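Local atomic coordinates of helianthamide (Stichodactyla helianthus, PDB entry 4X0N), a protein that probably inhibits pancreatic alpha-amylase, binding the enzyme as a small, disulfide-rich polypeptide with a beta-defensin fold. Residues N4-Y9 / G14-S19. Sequence-based numbering, arbitrary orientation.
Sequences NSCYIY and GICKAS
Cys6 and Gly14 face each other as an antiparallel hydrogen-bonded pair, joined by two backbone bonds: Cys6 N to Gly14 O and Gly14 N to Cys6 O, each 2.9 Å. One residue earlier, Ser5 CA adds a CA-H...O contact to Gly14 O (3.4 Å), so this oxygen receives an N-H and a C-H from consecutive residues.

Side-chain packing depends on Cys6. With chi1 at 40°, its SG sits between its own backbone N and carbonyl carbon and reaches across to the backbone of Gly14, 3.7 Å from Ile15 N. Glycine suits the facing position because it brings no side chain to the side the sulfur occupies. Cys16 SG approaches from farther along the partner strand, beside its own backbone N, and comes to 4.0 Å from Cys6 SG. The two sulfurs touch without bonding: Cys6 is linked to Cys38 and Cys16 to Cys33, so two disulfides to other parts of the chain come together at their sulfurs.

Toward the N-terminal end, the Asn4 side chain crosses that of Ile15 obliquely, the ND2 end of its amide nearest the CG2 methyl (Asn4 CG to Ile15 CG2 4.0 Å). The anti placement of this methyl to the Ile15 backbone N puts it where the amide meets it. Both residues are exposed, which suits the polar Asn4, and the methyl offers its amide an apolar surface. Asn4 CB also comes within 4.4 Å of Cys16 CB. Strand 12-17 continues the sheet on its other edge, where Ile15 bonds to Cys39 through the backbone.

The pairing thus forms the hairpin of strands 6-9 and 12-17, with a classic beta bulge where Ile8 and Tyr9 face Val12. Together with the first-to-fifth, second-to-fourth and third-to-sixth cysteine connectivity, it is characteristic of the beta-defensin fold.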
loop_
_atom_site.group_PDB
_atom_site.type_symbol
_atom_site.label_atom_id
_atom_site.label_comp_id
_atom_site.label_asym_id
_atom_site.label_seq_id
_atom_site.Cartn_x
_atom_site.Cartn_y
_atom_site.Cartn_z
ATOM N N ASN B 4 -15.660 8.335 -13.663
ATOM C CA ASN B 4 -14.620 8.214 -14.673
ATOM C C ASN B 4 -13.311 8.850 -14.246
ATOM O O ASN B 4 -13.268 9.991 -13.786
ATOM C CB ASN B 4 -15.063 8.707 -16.054
ATOM C CG ASN B 4 -15.335 10.195 -16.092
ATOM O OD1 ASN B 4 -15.514 10.836 -15.057
ATOM N ND2 ASN B 4 -15.384 10.752 -17.297
ATOM N N SER B 5 -12.246 8.081 -14.405
ATOM C CA SER B 5 -10.965 8.400 -13.818
ATOM C C SER B 5 -10.017 7.335 -14.319
ATOM O O SER B 5 -10.331 6.147 -14.268
ATOM C CB SER B 5 -11.072 8.321 -12.297
ATOM O OG SER B 5 -9.821 8.582 -11.689
ATOM N N CYS B 6 -8.858 7.747 -14.812
ATOM C CA CYS B 6 -7.893 6.763 -15.274
ATOM C C CYS B 6 -6.517 7.102 -14.734
ATOM O O CYS B 6 -5.858 8.037 -15.184
ATOM C CB CYS B 6 -7.900 6.677 -16.804
ATOM S SG CYS B 6 -8.062 8.261 -17.657
ATOM N N TYR B 7 -6.098 6.310 -13.753
ATOM C CA TYR B 7 -4.839 6.515 -13.058
ATOM C C TYR B 7 -3.679 6.040 -13.912
ATOM O O TYR B 7 -3.719 4.955 -14.486
ATOM C CB TYR B 7 -4.834 5.762 -11.726
ATOM C CG TYR B 7 -3.512 5.829 -10.998
ATOM C CD1 TYR B 7 -3.186 6.922 -10.208
ATOM C CD2 TYR B 7 -2.587 4.800 -11.105
ATOM C CE1 TYR B 7 -1.974 6.987 -9.543
ATOM C CE2 TYR B 7 -1.375 4.855 -10.446
ATOM C CZ TYR B 7 -1.072 5.949 -9.666
ATOM O OH TYR B 7 0.137 5.996 -9.013
ATOM N N ILE B 8 -2.641 6.864 -13.987
ATOM C CA ILE B 8 -1.469 6.556 -14.794
ATOM C C ILE B 8 -0.242 6.356 -13.917
ATOM O O ILE B 8 0.412 5.314 -13.971
ATOM C CB ILE B 8 -1.209 7.627 -15.867
ATOM C CG1 ILE B 8 -2.403 7.717 -16.819
ATOM C CG2 ILE B 8 0.070 7.320 -16.633
ATOM C CD1 ILE B 8 -2.254 8.772 -17.876
ATOM N N TYR B 9 0.061 7.360 -13.103
ATOM C CA TYR B 9 1.194 7.291 -12.194
ATOM C C TYR B 9 1.010 8.335 -11.092
ATOM O O TYR B 9 0.061 9.116 -11.130
ATOM C CB TYR B 9 2.511 7.511 -12.951
ATOM C CG TYR B 9 3.738 7.232 -12.116
ATOM C CD1 TYR B 9 3.988 5.956 -11.626
ATOM C CD2 TYR B 9 4.635 8.242 -11.799
ATOM C CE1 TYR B 9 5.099 5.690 -10.856
ATOM C CE2 TYR B 9 5.750 7.986 -11.026
ATOM C CZ TYR B 9 5.978 6.707 -10.559
ATOM O OH TYR B 9 7.081 6.438 -9.783
ATOM N N GLY B 14 -6.177 10.881 -15.314
ATOM C CA GLY B 14 -6.952 11.492 -16.376
ATOM C C GLY B 14 -8.451 11.263 -16.307
ATOM O O GLY B 14 -8.963 10.621 -15.385
ATOM N N ILE B 15 -9.144 11.757 -17.331
ATOM C CA ILE B 15 -10.571 11.526 -17.518
ATOM C C ILE B 15 -10.809 10.762 -18.817
ATOM O O ILE B 15 -10.277 11.124 -19.864
ATOM C CB ILE B 15 -11.338 12.862 -17.578
ATOM C CG1 ILE B 15 -11.190 13.624 -16.258
ATOM C CG2 ILE B 15 -12.807 12.636 -17.899
ATOM C CD1 ILE B 15 -11.888 14.970 -16.246
ATOM N N CYS B 16 -11.625 9.716 -18.747
ATOM C CA CYS B 16 -11.951 8.908 -19.918
ATOM C C CYS B 16 -12.869 9.648 -20.884
ATOM O O CYS B 16 -14.008 9.973 -20.548
ATOM C CB CYS B 16 -12.601 7.592 -19.493
ATOM S SG CYS B 16 -11.445 6.425 -18.745
ATOM N N LYS B 17 -12.355 9.908 -22.083
ATOM C CA LYS B 17 -13.083 10.625 -23.125
ATOM C C LYS B 17 -12.831 9.975 -24.483
ATOM O O LYS B 17 -11.859 9.237 -24.662
ATOM C CB LYS B 17 -12.635 12.087 -23.208
ATOM C CG LYS B 17 -12.742 12.893 -21.927
ATOM C CD LYS B 17 -12.159 14.286 -22.140
ATOM C CE LYS B 17 -12.202 15.125 -20.872
ATOM N NZ LYS B 17 -11.589 16.468 -21.088
ATOM N N ALA B 18 -13.710 10.253 -25.441
ATOM C CA ALA B 18 -13.521 9.794 -26.812
ATOM C C ALA B 18 -12.376 10.539 -27.493
ATOM O O ALA B 18 -11.610 9.952 -28.258
ATOM C CB ALA B 18 -14.800 9.966 -27.599
ATOM N N SER B 19 -12.262 11.832 -27.211
ATOM C CA SER B 19 -11.131 12.617 -27.693
ATOM C C SER B 19 -10.728 13.671 -26.667
ATOM O O SER B 19 -11.569 14.179 -25.926
ATOM C CB SER B 19 -11.444 13.260 -29.048
ATOM O OG SER B 19 -12.501 14.200 -28.938
#